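Local coordinates for L protein (CAS virus, PDB 5MV0) that probably cleaves capped host mRNA through its N-terminal endonuclease domain, supplying cap-snatched primers for transcription by the arenavirus polymerase, at residues N8-V13 against L162-S167; P22-Q27 against I42-T47; S67-I72 against H79-H84; M97-L102 against E134-N139; A104-M109 against T146-G151. One frame throughout, in Å; residues are numbered along the deposited sequence.

How the contacts relate
All five contacts lie in the arenavirus cap-snatching domain, a member of the PDDEXK nuclease clan. Contacts 1 and 2 are helical and touch: L162 CD1 is 4.2 Å from R45 NE. Contact 2 also meets contact 5, with R45 NH1 3.6 Å from T106 OG1. Contacts 4 and 5 share strand 98-106. Contact 4 pairs it with strand 137-145, contact 5 with the loop after that strand. Contact 3 packs on contact 4, where L68 CD1 is 3.9 Å from F138 CZ. Contacts 1 and 4 lie on opposite sides of the chain's centre. Contact 3 holds a phosphate ion, and R107 in contact 5 lies about 4 Å from one; phosphate here probably comes from the crystallisation liquor.

Contact 1: N8-V13 against L162-S167; sequences NLLKNV and LKLSLS
L164 points its CD1 methyl into the helix of N8-V13 and meets three residues there. The two helices run roughly antiparallel, with 148° between their directions and 9.8 Å between the axes of the short segments. The tight part is around L164 CD1. It sits 3.7 Å from L10 N, almost on the backbone, and 3.9 Å from L9 CG. V13 CG2 reaches the same methyl from the next turn, at 4.0 Å. L164 CG lies anti to its carbonyl carbon (chi1 -64°), which turns it toward L9. The L10 and L164 side chains slide past each other in opposite directions, and L10 CD1 rests 4.0 Å from L164 CB. No hydrogen bond joins the segments. The looser part is the approach of L10 CD2 to S165 N, 4.2 Å. L9 lies on the partly exposed side. L10 also packs on L37 and A41 of helix 34-57, L9 and V13 on F203, while L162 and L166 of helix 155-170 pack on helix 181-192.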
# COMPACT_ATOMS: atom_id res chain seq x y z
N ASN B 8 -5.19 16.16 7.50
CA ASN B 8 -4.09 15.94 6.56
C ASN B 8 -3.13 14.88 7.07
O ASN B 8 -2.59 14.07 6.30
CB ASN B 8 -3.33 17.23 6.31
CG ASN B 8 -4.11 18.19 5.44
OD1 ASN B 8 -4.97 17.78 4.66
ND2 ASN B 8 -3.80 19.48 5.57
N LEU B 9 -2.89 14.89 8.38
CA LEU B 9 -1.99 13.91 8.97
C LEU B 9 -2.59 12.51 8.94
O LEU B 9 -1.91 11.53 8.63
CB LEU B 9 -1.65 14.33 10.40
CG LEU B 9 -0.53 13.55 11.10
CD1 LEU B 9 0.79 13.61 10.27
CD2 LEU B 9 -0.30 14.08 12.52
N LEU B 10 -3.89 12.40 9.24
CA LEU B 10 -4.53 11.09 9.22
C LEU B 10 -4.55 10.50 7.81
O LEU B 10 -4.40 9.28 7.65
CB LEU B 10 -5.95 11.20 9.80
CG LEU B 10 -6.80 9.93 9.86
CD1 LEU B 10 -6.10 8.84 10.67
CD2 LEU B 10 -8.15 10.27 10.49
N LYS B 11 -4.72 11.34 6.79
CA LYS B 11 -4.62 10.82 5.42
C LYS B 11 -3.25 10.20 5.17
O LYS B 11 -3.14 9.13 4.56
CB LYS B 11 -4.89 11.94 4.40
CG LYS B 11 -6.34 12.38 4.35
CD LYS B 11 -6.65 13.21 3.11
CE LYS B 11 -6.06 14.60 3.21
NZ LYS B 11 -7.01 15.61 2.62
N ASN B 12 -2.20 10.86 5.64
CA ASN B 12 -0.86 10.33 5.47
C ASN B 12 -0.68 9.00 6.22
O ASN B 12 -0.09 8.06 5.68
CB ASN B 12 0.15 11.38 5.93
CG ASN B 12 1.58 10.91 5.80
OD1 ASN B 12 2.16 10.41 6.75
ND2 ASN B 12 2.15 11.06 4.61
N VAL B 13 -1.19 8.91 7.46
CA VAL B 13 -1.16 7.65 8.20
C VAL B 13 -1.84 6.54 7.40
O VAL B 13 -1.29 5.45 7.23
CB VAL B 13 -1.82 7.81 9.59
CG1 VAL B 13 -2.04 6.44 10.25
CG2 VAL B 13 -1.01 8.75 10.48
N LEU B 162 -6.20 5.83 15.85
CA LEU B 162 -7.10 6.02 16.98
C LEU B 162 -7.05 7.45 17.51
O LEU B 162 -8.09 8.08 17.72
CB LEU B 162 -6.73 5.01 18.07
CG LEU B 162 -7.49 5.06 19.41
CD1 LEU B 162 -8.94 4.62 19.21
CD2 LEU B 162 -6.77 4.20 20.46
N LYS B 163 -5.84 7.98 17.74
CA LYS B 163 -5.73 9.31 18.31
C LYS B 163 -6.24 10.39 17.36
O LYS B 163 -6.92 11.34 17.79
CB LYS B 163 -4.28 9.62 18.69
CG LYS B 163 -4.14 11.06 19.18
CD LYS B 163 -2.73 11.46 19.47
CE LYS B 163 -2.72 12.87 20.03
NZ LYS B 163 -1.34 13.28 20.40
N LEU B 164 -5.90 10.29 16.07
CA LEU B 164 -6.29 11.35 15.13
C LEU B 164 -7.77 11.29 14.82
O LEU B 164 -8.42 12.33 14.65
CB LEU B 164 -5.48 11.26 13.84
CG LEU B 164 -3.97 11.50 14.02
CD1 LEU B 164 -3.22 11.28 12.71
CD2 LEU B 164 -3.71 12.90 14.59
N SER B 165 -8.34 10.08 14.73
CA SER B 165 -9.78 10.00 14.51
C SER B 165 -10.56 10.54 15.71
O SER B 165 -11.55 11.26 15.53
CB SER B 165 -10.19 8.56 14.19
OG SER B 165 -10.08 7.72 15.32
N LEU B 166 -10.11 10.23 16.93
CA LEU B 166 -10.78 10.76 18.13
C LEU B 166 -10.64 12.27 18.24
O LEU B 166 -11.58 12.96 18.66
CB LEU B 166 -10.23 10.10 19.39
CG LEU B 166 -10.77 8.70 19.67
CD1 LEU B 166 -10.07 8.08 20.87
CD2 LEU B 166 -12.29 8.71 19.87
N SER B 167 -9.47 12.80 17.89
CA SER B 167 -9.29 14.24 17.89
C SER B 167 -10.26 14.93 16.92
O SER B 167 -10.88 15.94 17.27
CB SER B 167 -7.84 14.58 17.54
OG SER B 167 -7.68 15.97 17.47

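Contact 2: P22-Q27 against I42-T47; sequences PDLYKQ and IRLRAT
The short 3-10 turn P22-Q27, in the link between helices 4-20 and 34-57, packs against I42-T47 of the second helix through L24 and Q27. L24 and L44 make the apolar part. Their side chains cross at about a right angle, and L24 CD1 is 4.1 Å from L44 CD1. The other branch, L24 CD2, lies 3.6 Å from T47 CG2. T47 CG2 is anti to its backbone N. Q27 OE1 approaches it to 3.2 Å, a doubtful contact because Q27 has two deposited conformers.

R43 also has two conformers, and what follows holds for one of them. The chain folds back at chi2 and chi3. Its guanidinium has Q27 O over one face, with R43 NH1 2.9 Å from Q27 O. The angle is poor and this is not a hydrogen bond. R43 NH1 instead gives a weak bond of 3.3 Å to T47 OG1 on its own helix. T47 OG1 in turn donates to R43 O at 3.0 Å, from above the carbonyl plane. R43 O also accepts from T47 N, the usual helix bond. R43 NH2 is bonded to S40 OG.

L24 and L44 both pack on I17 and L18 of helix 4-20, and L44 reaches L161 of helix 155-170.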
# COMPACT_ATOMS: atom_id res chain seq x y z
N PRO B 22 -0.89 -3.69 1.42
CA PRO B 22 -1.82 -3.30 0.35
C PRO B 22 -3.04 -4.19 0.20
O PRO B 22 -3.97 -3.80 -0.52
CB PRO B 22 -0.95 -3.34 -0.92
CG PRO B 22 0.45 -3.19 -0.41
CD PRO B 22 0.46 -3.94 0.90
N ASP B 23 -3.07 -5.37 0.82
CA ASP B 23 -4.32 -6.14 0.85
C ASP B 23 -5.45 -5.35 1.51
O ASP B 23 -6.63 -5.65 1.27
CB ASP B 23 -4.14 -7.46 1.59
CG ASP B 23 -3.36 -8.48 0.78
OD1 ASP B 23 -3.27 -8.33 -0.45
OD2 ASP B 23 -2.83 -9.43 1.39
N LEU B 24 -5.12 -4.36 2.34
CA LEU B 24 -6.15 -3.56 2.97
C LEU B 24 -6.74 -2.51 2.04
O LEU B 24 -7.80 -1.95 2.35
CB LEU B 24 -5.58 -2.87 4.22
CG LEU B 24 -5.07 -3.78 5.34
CD1 LEU B 24 -4.19 -2.98 6.30
CD2 LEU B 24 -6.25 -4.37 6.08
N TYR B 25 -6.06 -2.22 0.92
CA TYR B 25 -6.50 -1.13 0.04
C TYR B 25 -7.94 -1.32 -0.40
O TYR B 25 -8.71 -0.35 -0.47
CB TYR B 25 -5.59 -1.04 -1.20
CG TYR B 25 -6.18 -0.21 -2.32
CD1 TYR B 25 -6.78 -0.81 -3.42
CD2 TYR B 25 -6.17 1.19 -2.25
CE1 TYR B 25 -7.34 -0.05 -4.44
CE2 TYR B 25 -6.73 1.95 -3.27
CZ TYR B 25 -7.31 1.33 -4.35
OH TYR B 25 -7.88 2.08 -5.35
N LYS B 26 -8.34 -2.55 -0.71
CA LYS B 26 -9.67 -2.75 -1.28
C LYS B 26 -10.77 -2.56 -0.25
O LYS B 26 -11.93 -2.38 -0.63
CB LYS B 26 -9.79 -4.13 -1.92
CG LYS B 26 -9.36 -5.30 -1.04
CD LYS B 26 -9.40 -6.61 -1.84
CE LYS B 26 -8.80 -7.76 -1.04
NZ LYS B 26 -7.32 -7.59 -0.86
N GLN B 27 -10.44 -2.57 1.03
CA GLN B 27 -11.39 -2.42 2.11
C GLN B 27 -11.36 -1.03 2.73
O GLN B 27 -12.04 -0.79 3.73
CB GLN B 27 -11.12 -3.45 3.20
CG GLN B 27 -11.43 -4.87 2.80
CD GLN B 27 -11.31 -5.78 3.98
OE1 GLN B 27 -10.20 -6.12 4.41
NE2 GLN B 27 -12.45 -6.18 4.55
N ILE B 42 -11.10 4.35 11.78
CA ILE B 42 -11.60 3.43 12.80
C ILE B 42 -11.90 2.07 12.20
O ILE B 42 -11.56 1.03 12.78
CB ILE B 42 -12.82 4.05 13.50
CG1 ILE B 42 -12.37 5.27 14.32
CG2 ILE B 42 -13.58 3.00 14.35
CD1 ILE B 42 -13.52 6.23 14.69
N ARG B 43 -12.54 2.14 11.07
CA ARG B 43 -12.76 0.75 10.37
C ARG B 43 -11.41 -0.01 9.96
O ARG B 43 -11.16 -1.21 10.18
CB ARG B 43 -13.63 0.92 9.12
CG ARG B 43 -13.92 -0.40 8.41
CD ARG B 43 -13.85 -0.25 6.90
NE ARG B 43 -12.90 0.81 6.60
CZ ARG B 43 -11.60 0.63 6.43
NH1 ARG B 43 -11.06 -0.61 6.49
NH2 ARG B 43 -10.85 1.69 6.18
N LEU B 44 -10.47 0.83 9.55
CA LEU B 44 -9.18 0.24 9.18
C LEU B 44 -8.49 -0.38 10.39
O LEU B 44 -7.89 -1.46 10.30
CB LEU B 44 -8.29 1.31 8.54
CG LEU B 44 -6.93 0.87 7.99
CD1 LEU B 44 -7.11 -0.19 6.90
CD2 LEU B 44 -6.11 2.08 7.49
N ARG B 45 -8.56 0.29 11.54
CA ARG B 45 -8.00 -0.29 12.76
C ARG B 45 -8.56 -1.69 13.02
O ARG B 45 -7.82 -2.64 13.29
CB ARG B 45 -8.27 0.66 13.91
CG ARG B 45 -7.94 0.17 15.29
CD ARG B 45 -8.11 1.34 16.27
NE ARG B 45 -7.85 0.93 17.64
CZ ARG B 45 -8.77 0.43 18.45
NH1 ARG B 45 -10.03 0.27 18.04
NH2 ARG B 45 -8.43 0.07 19.68
N ALA B 46 -9.89 -1.82 12.92
CA ALA B 46 -10.53 -3.12 13.13
C ALA B 46 -10.15 -4.11 12.04
O ALA B 46 -9.97 -5.30 12.32
CB ALA B 46 -12.05 -2.95 13.20
N THR B 47 -10.04 -3.65 10.79
CA THR B 47 -9.72 -4.55 9.68
C THR B 47 -8.28 -5.07 9.77
O THR B 47 -8.01 -6.22 9.41
CB THR B 47 -9.93 -3.83 8.33
OG1 THR B 47 -11.29 -3.43 8.21
CG2 THR B 47 -9.61 -4.75 7.19

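Contact 3: S67-I72 against H79-H84; sequences SLNMVI and HPTFQH. With PO4 (phosphate ion), chain F.
N69 and F82 pair across this contact, where a capping box of S67 and M70 starts helix 68-73 and the loop H79-H84 runs alongside. The polar bonds centre on the N69 amide. Its OD1 accepts from F82 N at 2.9 Å, in the carbonyl plane and on a lone pair. Its ND2 donates to F82 O at 3.0 Å, with the donor 42° out of that carbonyl plane. The side chain thus grips both backbone polar atoms of F82. H79 NE2 adds a weak bond to N69 O.

The apolar contacts lie mostly with I72. Its CG2 makes a CH-pi contact over the H79 ring face, 3.7 Å from the centroid. Its CD1 reaches F82 CE2 at 3.5 Å. F82 also packs edge-to-face on H130 of helix 127-133.

A phosphate ion, probably from the crystallisation liquor, joins the two segments at the helix start. S67 OG donates to its O3 and N69 ND2 to its O4. S119 OG of a neighbouring subunit also bonds it. A water bridges N69 N, Q83 O and phosphate O2. H84 ND1 donates to the same O2 at 2.8 Å, with the oxygen in plane at the edge of the imidazole.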
# COMPACT_ATOMS: atom_id res chain seq x y z
N SER B 67 -21.26 -15.29 3.41
CA SER B 67 -21.95 -15.65 4.63
C SER B 67 -21.56 -17.05 5.07
O SER B 67 -20.92 -17.81 4.35
CB SER B 67 -23.46 -15.58 4.41
OG SER B 67 -23.83 -16.53 3.44
N LEU B 68 -21.99 -17.41 6.28
CA LEU B 68 -21.82 -18.78 6.74
C LEU B 68 -22.47 -19.77 5.78
O LEU B 68 -21.87 -20.80 5.44
CB LEU B 68 -22.42 -18.92 8.14
CG LEU B 68 -22.44 -20.33 8.71
CD1 LEU B 68 -21.03 -20.80 8.89
CD2 LEU B 68 -23.20 -20.31 10.03
N ASN B 69 -23.69 -19.47 5.32
CA ASN B 69 -24.36 -20.37 4.38
C ASN B 69 -23.51 -20.61 3.14
O ASN B 69 -23.44 -21.74 2.64
CB ASN B 69 -25.73 -19.80 4.01
CG ASN B 69 -26.80 -20.13 5.04
OD1 ASN B 69 -26.84 -21.24 5.57
ND2 ASN B 69 -27.67 -19.18 5.33
N MET B 70 -22.83 -19.57 2.65
CA MET B 70 -21.98 -19.72 1.46
C MET B 70 -20.71 -20.50 1.78
O MET B 70 -20.20 -21.22 0.93
CB MET B 70 -21.61 -18.36 0.89
CG MET B 70 -22.80 -17.56 0.42
SD MET B 70 -22.32 -15.86 0.00
CE MET B 70 -23.90 -15.05 0.12
N VAL B 71 -20.17 -20.32 2.99
CA VAL B 71 -19.03 -21.13 3.39
C VAL B 71 -19.41 -22.60 3.38
O VAL B 71 -18.69 -23.45 2.84
CB VAL B 71 -18.52 -20.68 4.77
CG1 VAL B 71 -17.43 -21.65 5.27
CG2 VAL B 71 -17.97 -19.26 4.67
N ILE B 72 -20.56 -22.93 3.97
CA ILE B 72 -20.96 -24.32 4.05
C ILE B 72 -21.31 -24.86 2.67
O ILE B 72 -21.04 -26.03 2.37
CB ILE B 72 -22.11 -24.47 5.06
CG1 ILE B 72 -21.58 -24.12 6.45
CG2 ILE B 72 -22.67 -25.88 5.05
CD1 ILE B 72 -22.66 -23.83 7.47
N HIS B 79 -27.60 -28.43 2.43
CA HIS B 79 -27.69 -28.17 3.86
C HIS B 79 -28.87 -27.25 4.14
O HIS B 79 -29.29 -26.50 3.25
CB HIS B 79 -26.37 -27.57 4.37
CG HIS B 79 -26.10 -26.18 3.89
ND1 HIS B 79 -26.66 -25.07 4.48
CD2 HIS B 79 -25.31 -25.72 2.89
CE1 HIS B 79 -26.24 -23.99 3.85
NE2 HIS B 79 -25.42 -24.35 2.89
N PRO B 80 -29.43 -27.27 5.34
CA PRO B 80 -30.51 -26.34 5.66
C PRO B 80 -30.00 -24.91 5.74
O PRO B 80 -28.80 -24.66 5.91
CB PRO B 80 -31.00 -26.81 7.03
CG PRO B 80 -29.77 -27.38 7.65
CD PRO B 80 -29.04 -28.07 6.52
N THR B 81 -30.92 -23.97 5.59
CA THR B 81 -30.60 -22.55 5.68
C THR B 81 -30.27 -22.21 7.13
O THR B 81 -31.10 -22.40 8.02
CB THR B 81 -31.78 -21.71 5.18
OG1 THR B 81 -32.00 -21.97 3.78
CG2 THR B 81 -31.53 -20.21 5.38
N PHE B 82 -29.06 -21.72 7.37
CA PHE B 82 -28.68 -21.28 8.69
C PHE B 82 -28.96 -19.79 8.85
O PHE B 82 -29.30 -19.08 7.90
CB PHE B 82 -27.20 -21.57 8.97
CG PHE B 82 -26.88 -23.03 9.00
CD1 PHE B 82 -27.29 -23.82 10.06
CD2 PHE B 82 -26.17 -23.62 7.97
CE1 PHE B 82 -26.99 -25.17 10.09
CE2 PHE B 82 -25.88 -24.97 7.99
CZ PHE B 82 -26.29 -25.75 9.06
N GLN B 83 -28.80 -19.31 10.08
CA GLN B 83 -28.87 -17.88 10.32
C GLN B 83 -27.82 -17.16 9.48
O GLN B 83 -26.80 -17.74 9.10
CB GLN B 83 -28.67 -17.58 11.80
CG GLN B 83 -27.37 -18.14 12.38
CD GLN B 83 -27.52 -19.55 12.95
OE1 GLN B 83 -28.17 -20.41 12.35
NE2 GLN B 83 -26.93 -19.78 14.12
N HIS B 84 -28.10 -15.90 9.18
CA HIS B 84 -27.16 -15.10 8.41
C HIS B 84 -26.04 -14.64 9.32
O HIS B 84 -26.28 -13.95 10.32
CB HIS B 84 -27.85 -13.91 7.76
CG HIS B 84 -26.88 -12.98 7.10
ND1 HIS B 84 -26.23 -13.31 5.93
CD2 HIS B 84 -26.41 -11.77 7.47
CE1 HIS B 84 -25.42 -12.32 5.59
NE2 HIS B 84 -25.51 -11.37 6.51
P PO4 F . -27.34 -15.88 3.64
O1 PO4 F . -28.51 -14.94 3.64
O2 PO4 F . -26.75 -15.95 5.04
O3 PO4 F . -26.29 -15.50 2.63
O4 PO4 F . -27.84 -17.25 3.26
O HOH W 1 -25.20 -17.25 6.72

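Contact 4: M97-L102 against E134-N139; sequences MTIIVL and EGWLFN
I99 N donates to L137 O at 2.8 Å, the shortest of four backbone bonds between the segments. The N-H...O angle is 174°, and the donor is tilted 28° from the carbonyl plane. L137 N is bonded to M97 O. Further along, N139 N is bonded to I99 O, and V101 N to N139 O. The strand directions differ by 13°, and T98, I99 and I100 pair with L137, F138 and N139.

This is the parallel pair of the four-stranded mixed sheet in a PDDEXK-type nuclease domain. Helices 110-122 and 127-133 lie in the connection between the two strands. G135, at positive phi, closes the second helix as the C-prime residue of a Schellman motif.

I99, V101 and F138 pack on one face of the sheet. I99 CG2 is 3.7 Å from F138 CD1, and V101 CG2 is 3.7 Å from F138 CZ. I99 CG1 also meets W136 CE3 at 3.9 Å. T98 and L137 lie on the other face, with T98 OG1 3.7 Å from L137 CB. T98 OG1 is also bonded to N96 O.

M97 crosses W136 at about a right angle. M97 CA makes a CH-pi contact over the six-membered ring. Its chain bends at chi2 and chi3, and CE comes over the indole face, 3.6 Å from W136 NE1. The sulfur makes an oblique Met-aromatic contact.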
# COMPACT_ATOMS: atom_id res chain seq x y z
N MET B 97 -11.78 -32.59 6.69
CA MET B 97 -13.21 -32.37 6.88
C MET B 97 -13.46 -31.39 8.03
O MET B 97 -14.19 -31.69 8.98
CB MET B 97 -13.94 -33.69 7.12
CG MET B 97 -13.47 -34.80 6.21
SD MET B 97 -14.61 -35.02 4.86
CE MET B 97 -16.04 -35.56 5.76
N THR B 98 -12.83 -30.23 7.94
CA THR B 98 -12.88 -29.24 9.01
C THR B 98 -13.16 -27.86 8.42
O THR B 98 -12.57 -27.49 7.39
CB THR B 98 -11.57 -29.21 9.80
OG1 THR B 98 -11.32 -30.51 10.37
CG2 THR B 98 -11.65 -28.20 10.94
N ILE B 99 -14.07 -27.13 9.05
CA ILE B 99 -14.32 -25.73 8.76
C ILE B 99 -13.91 -24.92 9.98
O ILE B 99 -14.24 -25.30 11.11
CB ILE B 99 -15.80 -25.47 8.42
CG1 ILE B 99 -16.16 -26.18 7.11
CG2 ILE B 99 -16.09 -23.97 8.35
CD1 ILE B 99 -17.66 -26.34 6.89
N ILE B 100 -13.17 -23.84 9.76
CA ILE B 100 -12.83 -22.89 10.82
C ILE B 100 -13.49 -21.56 10.49
O ILE B 100 -13.54 -21.15 9.33
CB ILE B 100 -11.30 -22.74 10.95
CG1 ILE B 100 -10.66 -24.10 11.26
CG2 ILE B 100 -10.96 -21.74 12.03
CD1 ILE B 100 -9.15 -24.11 11.13
N VAL B 101 -14.04 -20.90 11.51
CA VAL B 101 -14.53 -19.53 11.37
C VAL B 101 -13.94 -18.68 12.50
O VAL B 101 -13.75 -19.15 13.62
CB VAL B 101 -16.07 -19.42 11.37
CG1 VAL B 101 -16.66 -20.03 10.11
CG2 VAL B 101 -16.66 -20.04 12.64
N LEU B 102 -13.66 -17.42 12.18
CA LEU B 102 -13.03 -16.50 13.10
C LEU B 102 -13.94 -15.29 13.32
O LEU B 102 -14.49 -14.75 12.36
CB LEU B 102 -11.66 -16.03 12.57
CG LEU B 102 -11.11 -14.77 13.25
CD1 LEU B 102 -10.65 -15.09 14.66
CD2 LEU B 102 -10.00 -14.16 12.41
N GLU B 134 -22.77 -34.43 10.17
CA GLU B 134 -22.31 -34.86 8.86
C GLU B 134 -20.87 -35.35 8.88
O GLU B 134 -20.29 -35.58 7.82
CB GLU B 134 -22.45 -33.72 7.85
CG GLU B 134 -23.87 -33.19 7.71
CD GLU B 134 -24.86 -34.27 7.31
OE1 GLU B 134 -24.57 -35.04 6.37
OE2 GLU B 134 -25.94 -34.34 7.93
N GLY B 135 -20.27 -35.49 10.06
CA GLY B 135 -18.89 -35.95 10.14
C GLY B 135 -17.84 -34.87 10.00
O GLY B 135 -16.65 -35.19 9.91
N TRP B 136 -18.25 -33.61 9.96
CA TRP B 136 -17.33 -32.48 9.83
C TRP B 136 -17.03 -31.88 11.20
O TRP B 136 -17.81 -31.99 12.15
CB TRP B 136 -17.92 -31.40 8.92
CG TRP B 136 -17.81 -31.70 7.46
CD1 TRP B 136 -18.51 -32.64 6.75
CD2 TRP B 136 -16.96 -31.04 6.51
NE1 TRP B 136 -18.14 -32.61 5.43
CE2 TRP B 136 -17.19 -31.64 5.26
CE3 TRP B 136 -16.02 -30.01 6.61
CZ2 TRP B 136 -16.53 -31.23 4.11
CZ3 TRP B 136 -15.35 -29.61 5.47
CH2 TRP B 136 -15.61 -30.22 4.23
N LEU B 137 -15.87 -31.24 11.30
CA LEU B 137 -15.55 -30.38 12.43
C LEU B 137 -15.87 -28.94 12.07
O LEU B 137 -15.66 -28.50 10.94
CB LEU B 137 -14.08 -30.52 12.83
CG LEU B 137 -13.71 -31.45 14.00
CD1 LEU B 137 -14.48 -32.75 13.95
CD2 LEU B 137 -12.21 -31.72 14.03
N PHE B 138 -16.40 -28.20 13.04
CA PHE B 138 -16.73 -26.79 12.86
C PHE B 138 -16.14 -26.06 14.06
O PHE B 138 -16.71 -26.09 15.16
CB PHE B 138 -18.24 -26.58 12.74
CG PHE B 138 -18.63 -25.15 12.46
CD1 PHE B 138 -18.43 -24.60 11.21
CD2 PHE B 138 -19.21 -24.38 13.45
CE1 PHE B 138 -18.79 -23.29 10.94
CE2 PHE B 138 -19.58 -23.07 13.19
CZ PHE B 138 -19.37 -22.52 11.93
N ASN B 139 -15.00 -25.40 13.87
CA ASN B 139 -14.28 -24.76 14.96
C ASN B 139 -14.49 -23.26 14.89
O ASN B 139 -14.07 -22.59 13.93
CB ASN B 139 -12.80 -25.14 14.90
CG ASN B 139 -12.57 -26.63 15.10
OD1 ASN B 139 -13.43 -27.34 15.63
ND2 ASN B 139 -11.41 -27.12 14.67

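Contact 5: A104-M109 against T146-G151; sequences ASTRSM and TKPRNG
S108, just past strand 98-106, and T146, just past strand 137-145, have CA atoms 4.3 Å apart. The contact lies where the chain runs off the C-terminal ends of these neighbouring parallel strands. No classical hydrogen bond joins the two segments. T146 CA makes a C-H...O contact with R107 O at 3.4 Å, and the angle at the hydrogen is 162°. T146 CG2 is anti to its own backbone N and lies 3.3 Å from S108 O. T106 meets the loop through its methyl. T106 CG2 is anti to the carbonyl carbon, beside the backbone N, and rests 3.6 Å from P148 CA. It also comes within 4.0 Å of P148 CB. R107 turns back on its own strand. Its NH1 donates to T106 O at 2.9 Å, with the oxygen in the guanidinium plane. R107 O has a further partner, Q113 NE2 of helix 110-122. T106 and P148 both pack on H49 of helix 34-57. P148 also touches L158 of helix 155-170, while S108 packs on R189 and S190 of helix 181-192.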
# COMPACT_ATOMS: atom_id res chain seq x y z
N ALA B 104 -13.15 -11.74 15.23
CA ALA B 104 -12.07 -10.98 15.86
C ALA B 104 -12.55 -9.58 16.20
O ALA B 104 -13.28 -8.95 15.43
CB ALA B 104 -10.84 -10.90 14.94
N SER B 105 -12.12 -9.08 17.35
CA SER B 105 -12.50 -7.74 17.76
C SER B 105 -11.47 -7.22 18.74
O SER B 105 -10.66 -7.99 19.29
CB SER B 105 -13.89 -7.74 18.41
OG SER B 105 -13.82 -8.46 19.63
N THR B 106 -11.50 -5.92 18.97
CA THR B 106 -10.75 -5.29 20.05
C THR B 106 -11.73 -4.66 21.02
O THR B 106 -12.73 -4.07 20.61
CB THR B 106 -9.75 -4.23 19.53
OG1 THR B 106 -10.46 -3.15 18.91
CG2 THR B 106 -8.78 -4.85 18.53
N ARG B 107 -11.43 -4.81 22.31
CA ARG B 107 -12.17 -4.18 23.39
C ARG B 107 -11.15 -3.93 24.48
O ARG B 107 -10.40 -4.84 24.83
CB ARG B 107 -13.32 -5.05 23.93
CG ARG B 107 -14.51 -5.30 22.98
CD ARG B 107 -15.25 -3.99 22.67
NE ARG B 107 -16.50 -4.22 21.96
CZ ARG B 107 -16.59 -4.44 20.65
NH1 ARG B 107 -15.49 -4.47 19.91
NH2 ARG B 107 -17.78 -4.62 20.08
N SER B 108 -11.11 -2.70 25.01
CA SER B 108 -10.00 -2.34 25.89
C SER B 108 -10.11 -3.03 27.25
O SER B 108 -9.09 -3.42 27.83
CB SER B 108 -9.92 -0.82 26.07
OG SER B 108 -11.14 -0.30 26.58
N MET B 109 -11.32 -3.20 27.75
CA MET B 109 -11.56 -3.73 29.10
C MET B 109 -11.90 -5.21 29.05
O MET B 109 -12.75 -5.63 28.24
CB MET B 109 -12.71 -2.98 29.77
CG MET B 109 -12.46 -1.49 30.06
SD MET B 109 -11.15 -1.16 31.27
CE MET B 109 -9.65 -1.14 30.29
N THR B 146 -7.21 -6.45 23.79
CA THR B 146 -7.11 -5.06 24.20
C THR B 146 -6.70 -4.11 23.13
O THR B 146 -7.19 -3.05 23.08
CB THR B 146 -6.14 -4.84 25.38
OG1 THR B 146 -6.39 -5.80 26.38
CG2 THR B 146 -6.40 -3.63 25.96
N LYS B 147 -5.78 -4.54 22.30
CA LYS B 147 -5.22 -3.73 21.23
C LYS B 147 -5.26 -4.53 19.94
O LYS B 147 -5.22 -5.76 19.97
CB LYS B 147 -3.76 -3.33 21.53
CG LYS B 147 -3.61 -2.29 22.64
CD LYS B 147 -2.14 -1.98 22.88
CE LYS B 147 -1.92 -1.28 24.22
NZ LYS B 147 -2.46 0.10 24.28
N PRO B 148 -5.34 -3.86 18.80
CA PRO B 148 -5.36 -4.60 17.53
C PRO B 148 -4.01 -5.26 17.29
O PRO B 148 -2.96 -4.70 17.63
CB PRO B 148 -5.66 -3.52 16.48
CG PRO B 148 -5.26 -2.24 17.12
CD PRO B 148 -5.43 -2.41 18.60
N ARG B 149 -4.05 -6.47 16.77
CA ARG B 149 -2.83 -7.12 16.30
C ARG B 149 -2.29 -6.35 15.10
O ARG B 149 -3.00 -6.16 14.11
CB ARG B 149 -3.11 -8.57 15.93
CG ARG B 149 -3.53 -9.42 17.12
CD ARG B 149 -3.33 -10.91 16.84
NE ARG B 149 -3.97 -11.73 17.87
CZ ARG B 149 -4.04 -13.06 17.83
NH1 ARG B 149 -3.49 -13.74 16.83
NH2 ARG B 149 -4.64 -13.72 18.82
N ASN B 150 -1.06 -5.88 15.18
CA ASN B 150 -0.58 -4.99 14.13
C ASN B 150 0.20 -5.70 13.03
O ASN B 150 0.30 -5.16 11.92
CB ASN B 150 0.25 -3.86 14.75
CG ASN B 150 1.44 -4.37 15.52
OD1 ASN B 150 1.30 -5.00 16.56
ND2 ASN B 150 2.64 -4.03 15.04
N GLY B 151 0.70 -6.92 13.27
CA GLY B 151 1.40 -7.63 12.21
C GLY B 151 2.56 -6.82 11.66
O GLY B 151 3.40 -6.33 12.41